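Local coordinates for ferric-siderophore receptor protein (PDB 2X4L) that probably binds iron-loaded siderophores outside the cell membrane and hands them to an uptake transporter, as other solute-binding proteins of its family do, at residues W29-D34 against R158-L162; A56-Y61 against I301-K306; P286-Q292 against N320-G325; G67-T73 against V91-E97. All coordinates share one frame; numbering follows the deposited sequence.

The four contacts illustrate how chemistry follows position in a two-lobed binding protein. Interaction 2 is the buried one: it brings helix 52-60 against the start of helix 304-320 through an ionic network beside apolar packing. Interaction 1 lies next to it, about 14 Å between centres, and the two meet where Trp-160 packs against Tyr-304. Interaction 1 is only partly buried, and its arginine ties a small hairpin to a helix. Interaction 4, on strand 67-69 that follows helix 52-60, relies mainly on strand-to-strand backbone bonds and one asparagine. Interaction 3, about 42 Å from interaction 1 between centres, takes the chain just past the end of helix 304-320 and packs it against a short helix near the surface.

Interaction 1: residues W29-D34 against R158-L162; sequences WSFKDD and RMWEL
The small antiparallel hairpin of strands 29-32 and 38-41 is fixed to helix 153-165 by Arg-158 and Leu-162, which reach Phe-31, Lys-32 and Asp-34. Bends at chi2 (-68°) and chi3 (-79°) curl the arginine so that its guanidinium edge faces the loop. Arg-158 NE and NH2 both land side-on on Asp-34 OD1 at 2.6 and 2.8 Å, with the carboxylate turned well out of the guanidinium plane. Arg-158 NH2 also gives a nearly straight bond to a lone pair of Lys-32 O (2.7 Å), and a water links that same oxygen to NH1. Glu-161 OE1 completes the salt-bridge network at 3.3 Å from Arg-158 NH1. A leucine in place of Arg-158 would probably leave Asp-34 OD1 without its charged mate and Lys-32 O without its direct bond from the helix. Beside these polar bonds, Leu-162 CD1 sits over the centre of the Phe-31 ring, 3.8 Å from the centroid, in a CH-pi contact; the bridging water lies over the opposite face, nearer the rim. Around them, Phe-31 also touches Val-143 of strand 142-146, Asp-34 OD2 accepts from Ser-146 N, and Trp-29 NE1 is hydrogen-bonded to Ser-165 OG at the end of helix 153-165.

Interaction 2: residues A56-Y61 against I301-K306; sequences AALFDY and ILSYDK
Ile-301 opens the second segment by pressing its CG2 branch against helix 52-60, 3.4 Å from Ala-57 N and 3.8 Å from Ala-56 CB, where the two small alanines let the chains come close. Leu-302, the centre of an inverse gamma turn, sends its side chain off but lays its carbonyl group against the methyl of Ala-57; its oxygen is joined to Tyr-61 OH through a water, to which the tyrosine donates. Ser-303 is the N-cap of helix 304-320. With OG set between its backbone N and carbonyl carbon (chi1 65°), the hydroxyl accepts from Lys-306 N and donates to the anti lone pair of Asp-60 OD2 at 2.8 Å. Tyr-304 offers its backbone N to Tyr-61 OH (3.1 Å), so the phenol oxygen receives one proton from the helix start while giving its own to the water. Asp-305 brings a second carboxylate near, its OD2 3.6 Å from Asp-60 OD2, and Lys-306 NZ probably offsets the like charges: it lies 2.8 Å from each of these two oxygens and meets Asp-60 on the syn side. With an alanine at Asp-60, Lys-306 would probably lose one of its charged mates and the Ser-303 hydroxyl its acceptor. Asp-85 also pairs with the lysine, while Tyr-304 packs against Trp-160 of helix 153-165 and edge-to-face with Phe-182 of helix 173-195.

Interaction 3: residues P286-Q292 against N320-G325; sequences PAVKAGQ and NAKKVG
Pro-286 and Val-324 make the close part of this contact, where the short helix 286-289 rests against the end of the chain. Val-324 lays its CG2 branch over the proline's carbonyl group, 3.7 Å from Pro-286 O and 3.8 Å from Pro-286 CB. The branch reaches there because it sits between the backbone N and carbonyl carbon of its own residue, which chi1 (-64°) sets. In return, Pro-286 CB comes to 3.2 Å from Val-324 O, and the CB-CG edge of the proline ring borders the step from Val-324 into Gly-325. The other branch is less snug: Val-324 CG1 approaches Ala-290 CB only to 4.3 Å. Beyond Ala-290 the helix closes in a Schellman motif, with Gly-291 at positive phi and two backbone bonds turning back into the last turn, Gly-291 N to Val-288 O at 3.0 Å and Gln-292 N to Ala-287 O at 2.9 Å. The motif swings the chain round so that Gln-292 leads into strand 293-296 with its extended side chain directed at the opposite segment. Its amide end runs alongside the backbone of Lys-322, with Gln-292 CD 3.6 Å from Lys-322 N, and Ala-321 CB borders the same amide. On the solvent side things are looser. The long tail of Lys-322 turns off from Gln-292, and Gly-325 ends in the terminal carboxylate. Partners beyond the two segments hold the chain's end: Asp-261 accepts from the backbone N of both Val-324 and Gly-325, and Arg-200 reaches Gly-325 O.

Interaction 4: residues G67-T73 against V91-E97; sequences GVFGPTT and VTVLGNE
Gly-67 to Phe-69 runs parallel to Thr-92 and Val-93, with both backbone polar atoms of Val-68 bonded to that strand: its N to Thr-92 O at 2.9 Å and its O from Leu-94 N at 2.8 Å. This pairing forms one edge of the five-stranded parallel sheet of the N-terminal lobe, strand 92-95 lying outermost next to 67-69. The chain turns a corner at Leu-94; just after it Gly-95 N is buried with no partner, while Gly-95 O accepts from Gly-70 N. At Gly-67 the packing is tight: a side chain there would press on Leu-94 CD1. On the face bearing Val-68, which also touches Ala-55 of helix 52-60, Val-68 CG2 meets Val-91 CG2 at 3.9 Å and Val-93 CG2 at 4.0 Å; Thr-72 CG2 slides past Val-93 CG2 beside them. Past the strands, Asn-96 takes over the bonding, crossing Thr-72 and Thr-73 at about a right angle. Its OD1 receives two backbone donors, Thr-72 N almost along the C=O direction and Thr-73 N on a lone pair in the carbonyl plane, each at 2.9 Å. Both ends of the amide are thus engaged, since Asn-96 ND2 donates close to its own plane to Thr-73 OG1 at 2.8 Å.

Interaction 1: residues W29-D34 against R158-L162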
# COMPACT_ATOMS: atom_id res chain seq x y z
N TRP A 29 16.83 -12.94 -18.54
CA TRP A 29 15.86 -12.03 -17.97
C TRP A 29 16.53 -10.76 -17.55
O TRP A 29 17.61 -10.81 -16.92
CB TRP A 29 15.33 -12.70 -16.66
CG TRP A 29 14.39 -11.77 -15.84
CD1 TRP A 29 13.06 -11.44 -16.12
CD2 TRP A 29 14.70 -11.07 -14.62
NE1 TRP A 29 12.56 -10.63 -15.16
CE2 TRP A 29 13.55 -10.36 -14.26
CE3 TRP A 29 15.85 -10.96 -13.81
CZ2 TRP A 29 13.49 -9.60 -13.11
CZ3 TRP A 29 15.75 -10.17 -12.58
CH2 TRP A 29 14.61 -9.50 -12.31
N SER A 30 15.90 -9.62 -17.86
CA SER A 30 16.46 -8.30 -17.52
C SER A 30 15.31 -7.44 -16.97
O SER A 30 14.16 -7.45 -17.48
CB SER A 30 17.08 -7.73 -18.81
OG SER A 30 17.57 -6.43 -18.58
N PHE A 31 15.58 -6.64 -15.94
CA PHE A 31 14.62 -5.63 -15.53
C PHE A 31 15.33 -4.41 -14.96
O PHE A 31 16.17 -4.54 -14.06
CB PHE A 31 13.70 -6.20 -14.44
CG PHE A 31 12.54 -5.28 -14.11
CD1 PHE A 31 11.48 -5.17 -15.02
CD2 PHE A 31 12.49 -4.56 -12.89
CE1 PHE A 31 10.40 -4.34 -14.74
CE2 PHE A 31 11.48 -3.70 -12.68
CZ PHE A 31 10.39 -3.62 -13.51
N LYS A 32 14.96 -3.23 -15.40
CA LYS A 32 15.52 -2.00 -14.88
C LYS A 32 14.51 -1.44 -13.84
O LYS A 32 13.39 -1.12 -14.22
CB LYS A 32 15.79 -1.02 -16.00
CG LYS A 32 16.41 0.31 -15.48
CD LYS A 32 16.64 1.34 -16.70
CE LYS A 32 17.04 2.74 -16.18
NZ LYS A 32 18.55 2.92 -16.02
N ASP A 33 14.88 -1.38 -12.58
CA ASP A 33 13.93 -0.93 -11.56
C ASP A 33 13.88 0.58 -11.32
O ASP A 33 14.47 1.36 -12.13
CB ASP A 33 14.20 -1.66 -10.20
CG ASP A 33 15.43 -1.10 -9.42
OD1 ASP A 33 16.05 -0.11 -9.92
OD2 ASP A 33 15.72 -1.54 -8.32
N ASP A 34 13.17 1.00 -10.30
CA ASP A 34 12.91 2.45 -10.11
C ASP A 34 14.02 3.17 -9.37
O ASP A 34 13.90 4.43 -9.10
CB ASP A 34 11.59 2.68 -9.38
CG ASP A 34 10.43 2.34 -10.27
OD1 ASP A 34 10.54 2.42 -11.53
OD2 ASP A 34 9.36 2.12 -9.68
N ARG A 158 4.35 -0.28 -13.52
CA ARG A 158 5.78 -0.75 -13.34
C ARG A 158 5.72 -2.24 -12.82
O ARG A 158 6.44 -3.16 -13.25
CB ARG A 158 6.58 0.12 -12.37
CG ARG A 158 6.88 1.59 -12.88
CD ARG A 158 7.86 1.54 -14.06
NE ARG A 158 9.22 1.33 -13.55
CZ ARG A 158 10.11 0.48 -14.02
NH1 ARG A 158 9.84 -0.36 -15.05
NH2 ARG A 158 11.30 0.49 -13.45
N MET A 159 4.83 -2.51 -11.84
CA MET A 159 4.65 -3.88 -11.31
C MET A 159 4.09 -4.86 -12.36
O MET A 159 4.46 -6.05 -12.39
CB MET A 159 3.72 -3.83 -10.09
CG MET A 159 3.63 -5.21 -9.32
SD MET A 159 5.24 -5.74 -8.61
CE MET A 159 5.28 -4.66 -7.20
N TRP A 160 3.16 -4.36 -13.20
CA TRP A 160 2.68 -5.15 -14.33
C TRP A 160 3.81 -5.53 -15.27
O TRP A 160 3.93 -6.72 -15.67
CB TRP A 160 1.62 -4.32 -15.00
CG TRP A 160 1.16 -4.72 -16.33
CD1 TRP A 160 1.89 -4.80 -17.47
CD2 TRP A 160 -0.19 -4.96 -16.70
NE1 TRP A 160 1.12 -5.21 -18.50
CE2 TRP A 160 -0.18 -5.28 -18.08
CE3 TRP A 160 -1.39 -5.02 -15.99
CZ2 TRP A 160 -1.34 -5.61 -18.79
CZ3 TRP A 160 -2.56 -5.32 -16.69
CH2 TRP A 160 -2.52 -5.62 -18.09
N GLU A 161 4.65 -4.56 -15.63
CA GLU A 161 5.80 -4.88 -16.49
C GLU A 161 6.70 -5.94 -15.83
O GLU A 161 7.21 -6.85 -16.54
CB GLU A 161 6.61 -3.59 -16.80
CG GLU A 161 5.75 -2.63 -17.61
CD GLU A 161 6.22 -1.15 -17.65
OE1 GLU A 161 7.27 -0.81 -17.06
OE2 GLU A 161 5.53 -0.34 -18.38
N LEU A 162 6.95 -5.79 -14.51
CA LEU A 162 7.81 -6.74 -13.82
C LEU A 162 7.17 -8.12 -13.84
O LEU A 162 7.83 -9.11 -14.21
CB LEU A 162 7.98 -6.24 -12.38
CG LEU A 162 8.75 -7.19 -11.42
CD1 LEU A 162 10.13 -7.47 -12.00
CD2 LEU A 162 8.90 -6.54 -10.07
O HOH W 1 11.80 -1.55 -16.48

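Interaction 2: residues A56-Y61 against I301-K306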
# COMPACT_ATOMS: atom_id res chain seq x y z
N ALA A 56 2.02 -10.35 -2.87
CA ALA A 56 0.56 -10.40 -3.04
C ALA A 56 0.22 -9.92 -4.46
O ALA A 56 -0.68 -10.50 -5.17
CB ALA A 56 -0.11 -9.56 -1.96
N ALA A 57 0.91 -8.85 -4.89
CA ALA A 57 0.65 -8.32 -6.28
C ALA A 57 1.06 -9.33 -7.35
O ALA A 57 0.26 -9.62 -8.28
CB ALA A 57 1.42 -7.02 -6.50
N LEU A 58 2.25 -9.88 -7.19
CA LEU A 58 2.74 -10.84 -8.19
C LEU A 58 1.81 -12.06 -8.23
O LEU A 58 1.55 -12.57 -9.35
CB LEU A 58 4.14 -11.34 -7.81
CG LEU A 58 5.15 -10.24 -8.01
CD1 LEU A 58 6.54 -10.60 -7.50
CD2 LEU A 58 5.29 -9.86 -9.48
N PHE A 59 1.27 -12.51 -7.08
CA PHE A 59 0.33 -13.63 -7.05
C PHE A 59 -0.88 -13.38 -7.99
O PHE A 59 -1.35 -14.34 -8.68
CB PHE A 59 -0.17 -13.83 -5.63
CG PHE A 59 -1.10 -15.01 -5.49
CD1 PHE A 59 -0.59 -16.30 -5.28
CD2 PHE A 59 -2.47 -14.84 -5.61
CE1 PHE A 59 -1.44 -17.36 -5.20
CE2 PHE A 59 -3.37 -15.95 -5.54
CZ PHE A 59 -2.80 -17.22 -5.31
N ASP A 60 -1.41 -12.15 -8.00
CA ASP A 60 -2.57 -11.87 -8.85
C ASP A 60 -2.26 -11.92 -10.36
O ASP A 60 -3.20 -11.93 -11.21
CB ASP A 60 -3.09 -10.48 -8.48
CG ASP A 60 -3.85 -10.47 -7.22
OD1 ASP A 60 -4.12 -11.51 -6.60
OD2 ASP A 60 -4.22 -9.37 -6.77
N TYR A 61 -0.97 -11.88 -10.69
CA TYR A 61 -0.52 -12.11 -12.08
C TYR A 61 0.04 -13.50 -12.27
O TYR A 61 0.67 -13.72 -13.27
CB TYR A 61 0.56 -11.09 -12.36
CG TYR A 61 0.01 -9.69 -12.29
CD1 TYR A 61 -1.13 -9.33 -13.02
CD2 TYR A 61 0.60 -8.69 -11.47
CE1 TYR A 61 -1.67 -8.03 -12.97
CE2 TYR A 61 0.05 -7.37 -11.46
CZ TYR A 61 -1.10 -7.06 -12.23
OH TYR A 61 -1.63 -5.78 -12.12
N ILE A 301 -1.47 -2.95 -2.54
CA ILE A 301 -0.88 -4.11 -3.22
C ILE A 301 -0.98 -3.75 -4.68
O ILE A 301 -2.05 -3.49 -5.24
CB ILE A 301 -1.70 -5.36 -2.92
CG1 ILE A 301 -1.66 -5.71 -1.42
CG2 ILE A 301 -1.25 -6.49 -3.82
CD1 ILE A 301 -2.80 -6.72 -1.01
N LEU A 302 0.18 -3.73 -5.32
CA LEU A 302 0.32 -3.16 -6.68
C LEU A 302 -0.14 -4.11 -7.84
O LEU A 302 0.61 -4.35 -8.79
CB LEU A 302 1.72 -2.64 -6.83
CG LEU A 302 2.12 -1.48 -5.90
CD1 LEU A 302 3.62 -1.25 -5.96
CD2 LEU A 302 1.32 -0.25 -6.26
N SER A 303 -1.36 -4.65 -7.68
CA SER A 303 -2.08 -5.29 -8.77
C SER A 303 -3.35 -4.51 -9.03
O SER A 303 -3.91 -3.89 -8.16
CB SER A 303 -2.43 -6.75 -8.52
OG SER A 303 -3.33 -6.83 -7.45
N TYR A 304 -3.78 -4.52 -10.29
CA TYR A 304 -5.08 -3.86 -10.55
C TYR A 304 -6.18 -4.48 -9.74
O TYR A 304 -7.05 -3.72 -9.22
CB TYR A 304 -5.42 -3.84 -12.09
CG TYR A 304 -4.43 -2.97 -12.85
CD1 TYR A 304 -4.46 -1.57 -12.74
CD2 TYR A 304 -3.39 -3.57 -13.59
CE1 TYR A 304 -3.50 -0.76 -13.41
CE2 TYR A 304 -2.45 -2.77 -14.24
CZ TYR A 304 -2.54 -1.40 -14.19
OH TYR A 304 -1.61 -0.64 -14.81
N ASP A 305 -6.14 -5.78 -9.54
CA ASP A 305 -7.14 -6.47 -8.79
C ASP A 305 -7.27 -5.88 -7.39
O ASP A 305 -8.36 -5.73 -6.85
CB ASP A 305 -6.72 -7.94 -8.73
CG ASP A 305 -7.63 -8.70 -7.99
OD1 ASP A 305 -8.36 -9.48 -8.59
OD2 ASP A 305 -7.70 -8.41 -6.79
N LYS A 306 -6.12 -5.72 -6.77
CA LYS A 306 -6.18 -5.20 -5.39
C LYS A 306 -6.30 -3.72 -5.22
O LYS A 306 -6.59 -3.21 -4.13
CB LYS A 306 -4.96 -5.69 -4.61
CG LYS A 306 -4.89 -7.19 -4.42
CD LYS A 306 -6.01 -7.71 -3.56
CE LYS A 306 -6.00 -9.27 -3.49
NZ LYS A 306 -6.21 -9.89 -4.88
O HOH W 2 0.11 -3.97 -11.48

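Interaction 3: residues P286-Q292 against N320-G325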
# COMPACT_ATOMS: atom_id res chain seq x y z
N PRO A 286 -18.10 13.60 13.94
CA PRO A 286 -19.31 13.60 13.10
C PRO A 286 -19.30 12.44 12.11
O PRO A 286 -20.32 11.78 11.91
CB PRO A 286 -19.21 14.93 12.36
CG PRO A 286 -18.44 15.81 13.28
CD PRO A 286 -17.44 14.92 13.96
N ALA A 287 -18.15 12.21 11.48
CA ALA A 287 -17.99 11.14 10.51
C ALA A 287 -18.13 9.78 11.17
O ALA A 287 -18.77 8.88 10.62
CB ALA A 287 -16.65 11.26 9.80
N VAL A 288 -17.54 9.62 12.35
CA VAL A 288 -17.63 8.32 13.06
C VAL A 288 -19.08 8.03 13.52
O VAL A 288 -19.60 6.93 13.27
CB VAL A 288 -16.69 8.34 14.26
CG1 VAL A 288 -16.80 7.07 15.06
CG2 VAL A 288 -15.28 8.50 13.75
N LYS A 289 -19.74 9.06 14.02
CA LYS A 289 -21.13 8.92 14.46
C LYS A 289 -22.01 8.62 13.28
O LYS A 289 -22.99 7.88 13.44
CB LYS A 289 -21.59 10.19 15.16
CG LYS A 289 -21.01 10.31 16.59
CD LYS A 289 -21.01 11.79 16.92
CE LYS A 289 -22.18 12.23 17.69
NZ LYS A 289 -21.85 13.67 17.95
N ALA A 290 -21.69 9.21 12.11
CA ALA A 290 -22.50 8.93 10.88
C ALA A 290 -22.17 7.59 10.22
O ALA A 290 -22.78 7.23 9.23
CB ALA A 290 -22.43 10.10 9.83
N GLY A 291 -21.19 6.88 10.73
CA GLY A 291 -20.82 5.63 10.07
C GLY A 291 -20.07 5.80 8.77
O GLY A 291 -20.18 4.95 7.89
N GLN A 292 -19.40 6.95 8.55
CA GLN A 292 -18.73 7.32 7.31
C GLN A 292 -17.21 7.14 7.40
O GLN A 292 -16.45 8.01 7.10
CB GLN A 292 -19.14 8.74 6.89
CG GLN A 292 -20.59 8.72 6.53
CD GLN A 292 -21.22 10.06 6.20
OE1 GLN A 292 -20.58 11.12 6.21
NE2 GLN A 292 -22.49 10.01 5.90
N ASN A 320 -22.42 8.08 -1.01
CA ASN A 320 -23.46 7.95 0.03
C ASN A 320 -23.28 8.87 1.21
O ASN A 320 -24.22 8.97 2.02
CB ASN A 320 -23.50 6.52 0.40
CG ASN A 320 -23.94 5.68 -0.80
OD1 ASN A 320 -23.13 5.00 -1.50
ND2 ASN A 320 -25.24 5.78 -1.12
N ALA A 321 -22.18 9.63 1.24
CA ALA A 321 -21.89 10.43 2.43
C ALA A 321 -22.83 11.63 2.57
O ALA A 321 -23.20 12.29 1.59
CB ALA A 321 -20.46 10.95 2.30
N LYS A 322 -23.15 11.96 3.82
CA LYS A 322 -23.76 13.20 4.19
C LYS A 322 -22.69 14.16 4.64
O LYS A 322 -21.71 13.72 5.22
CB LYS A 322 -24.72 12.93 5.37
CG LYS A 322 -25.95 12.15 4.97
CD LYS A 322 -26.65 11.58 6.25
CE LYS A 322 -27.34 10.24 5.97
NZ LYS A 322 -28.34 10.38 4.85
N LYS A 323 -22.84 15.48 4.37
CA LYS A 323 -21.88 16.43 4.87
C LYS A 323 -22.22 16.58 6.35
O LYS A 323 -23.35 16.99 6.74
CB LYS A 323 -21.90 17.77 4.08
CG LYS A 323 -20.91 18.79 4.60
CD LYS A 323 -20.96 20.08 3.77
CE LYS A 323 -19.81 21.00 4.14
NZ LYS A 323 -20.05 22.42 3.75
N VAL A 324 -21.26 16.25 7.21
CA VAL A 324 -21.51 16.25 8.68
C VAL A 324 -20.46 16.96 9.53
O VAL A 324 -20.73 17.26 10.70
CB VAL A 324 -21.70 14.80 9.22
CG1 VAL A 324 -22.97 14.18 8.60
CG2 VAL A 324 -20.43 13.92 8.94
N GLY A 325 -19.25 17.15 8.99
CA GLY A 325 -18.12 17.63 9.76
C GLY A 325 -18.26 19.07 10.21
O GLY A 325 -18.88 19.89 9.56
OXT GLY A 325 -17.67 19.36 11.27

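Interaction 4: residues G67-T73 against V91-E97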
# COMPACT_ATOMS: atom_id res chain seq x y z
N GLY A 67 9.66 -16.88 -0.88
CA GLY A 67 9.72 -16.37 0.50
C GLY A 67 9.15 -14.95 0.52
O GLY A 67 9.15 -14.26 -0.51
N VAL A 68 8.63 -14.60 1.69
CA VAL A 68 8.08 -13.25 1.89
C VAL A 68 8.65 -12.70 3.19
O VAL A 68 9.04 -13.43 4.09
CB VAL A 68 6.53 -13.18 1.93
CG1 VAL A 68 6.00 -13.65 0.59
CG2 VAL A 68 5.91 -14.00 3.11
N PHE A 69 8.60 -11.36 3.31
CA PHE A 69 8.88 -10.69 4.57
C PHE A 69 7.98 -9.47 4.66
O PHE A 69 7.81 -8.68 3.73
CB PHE A 69 10.41 -10.29 4.64
CG PHE A 69 10.91 -9.46 3.52
CD1 PHE A 69 10.99 -8.08 3.66
CD2 PHE A 69 11.23 -10.02 2.27
CE1 PHE A 69 11.45 -7.23 2.62
CE2 PHE A 69 11.73 -9.19 1.21
CZ PHE A 69 11.81 -7.78 1.40
N GLY A 70 7.39 -9.33 5.87
CA GLY A 70 6.43 -8.23 6.10
C GLY A 70 5.26 -8.81 6.86
O GLY A 70 5.20 -9.98 7.19
N PRO A 71 4.30 -7.93 7.16
CA PRO A 71 3.08 -8.41 7.81
C PRO A 71 2.42 -9.44 6.92
O PRO A 71 1.97 -9.11 5.83
CB PRO A 71 2.21 -7.11 7.92
CG PRO A 71 3.18 -6.01 7.83
CD PRO A 71 4.23 -6.49 6.81
N THR A 72 2.34 -10.71 7.39
CA THR A 72 1.90 -11.81 6.54
C THR A 72 0.71 -12.55 7.09
O THR A 72 -0.21 -12.87 6.34
CB THR A 72 3.07 -12.75 6.26
OG1 THR A 72 4.17 -12.01 5.69
CG2 THR A 72 2.60 -13.78 5.15
N THR A 73 0.77 -12.88 8.42
CA THR A 73 -0.40 -13.48 9.05
C THR A 73 -0.74 -12.68 10.28
O THR A 73 0.09 -11.94 10.86
CB THR A 73 -0.19 -14.91 9.48
OG1 THR A 73 0.92 -14.99 10.41
CG2 THR A 73 0.04 -15.81 8.26
N VAL A 91 4.34 -20.30 1.09
CA VAL A 91 5.57 -19.50 1.05
C VAL A 91 6.28 -19.58 2.39
O VAL A 91 5.69 -19.96 3.38
CB VAL A 91 5.21 -17.99 0.87
CG1 VAL A 91 4.51 -17.72 -0.55
CG2 VAL A 91 4.36 -17.42 1.94
N THR A 92 7.59 -19.30 2.39
CA THR A 92 8.31 -19.25 3.65
C THR A 92 8.28 -17.81 4.16
O THR A 92 8.72 -16.92 3.45
CB THR A 92 9.80 -19.67 3.42
OG1 THR A 92 9.81 -21.09 3.03
CG2 THR A 92 10.63 -19.46 4.70
N VAL A 93 7.78 -17.62 5.38
CA VAL A 93 7.73 -16.32 5.96
C VAL A 93 9.07 -16.10 6.71
O VAL A 93 9.41 -16.80 7.67
CB VAL A 93 6.56 -16.26 6.96
CG1 VAL A 93 6.50 -14.94 7.71
CG2 VAL A 93 5.23 -16.41 6.18
N LEU A 94 9.81 -15.07 6.23
CA LEU A 94 11.13 -14.76 6.74
C LEU A 94 11.04 -13.76 7.88
O LEU A 94 12.03 -13.58 8.62
CB LEU A 94 11.96 -14.18 5.58
CG LEU A 94 12.20 -15.21 4.48
CD1 LEU A 94 12.85 -14.45 3.28
CD2 LEU A 94 13.15 -16.34 4.89
N GLY A 95 9.91 -13.06 7.98
CA GLY A 95 9.68 -12.06 9.00
C GLY A 95 8.17 -11.75 8.85
O GLY A 95 7.68 -11.71 7.70
N ASN A 96 7.51 -11.47 9.98
CA ASN A 96 6.02 -11.38 10.00
C ASN A 96 5.55 -10.02 10.46
O ASN A 96 4.43 -9.89 11.03
CB ASN A 96 5.40 -12.52 10.86
CG ASN A 96 4.06 -12.98 10.33
OD1 ASN A 96 3.42 -12.31 9.52
ND2 ASN A 96 3.61 -14.15 10.83
N GLU A 97 6.41 -9.02 10.25
CA GLU A 97 6.15 -7.61 10.59
C GLU A 97 7.12 -6.83 9.68
O GLU A 97 8.05 -7.44 9.09
CB GLU A 97 6.32 -7.28 12.10
CG GLU A 97 7.72 -7.53 12.53
CD GLU A 97 7.96 -7.39 14.04
OE1 GLU A 97 6.97 -7.37 14.78
OE2 GLU A 97 9.15 -7.29 14.48
O HOH W 3 2.39 -11.04 12.31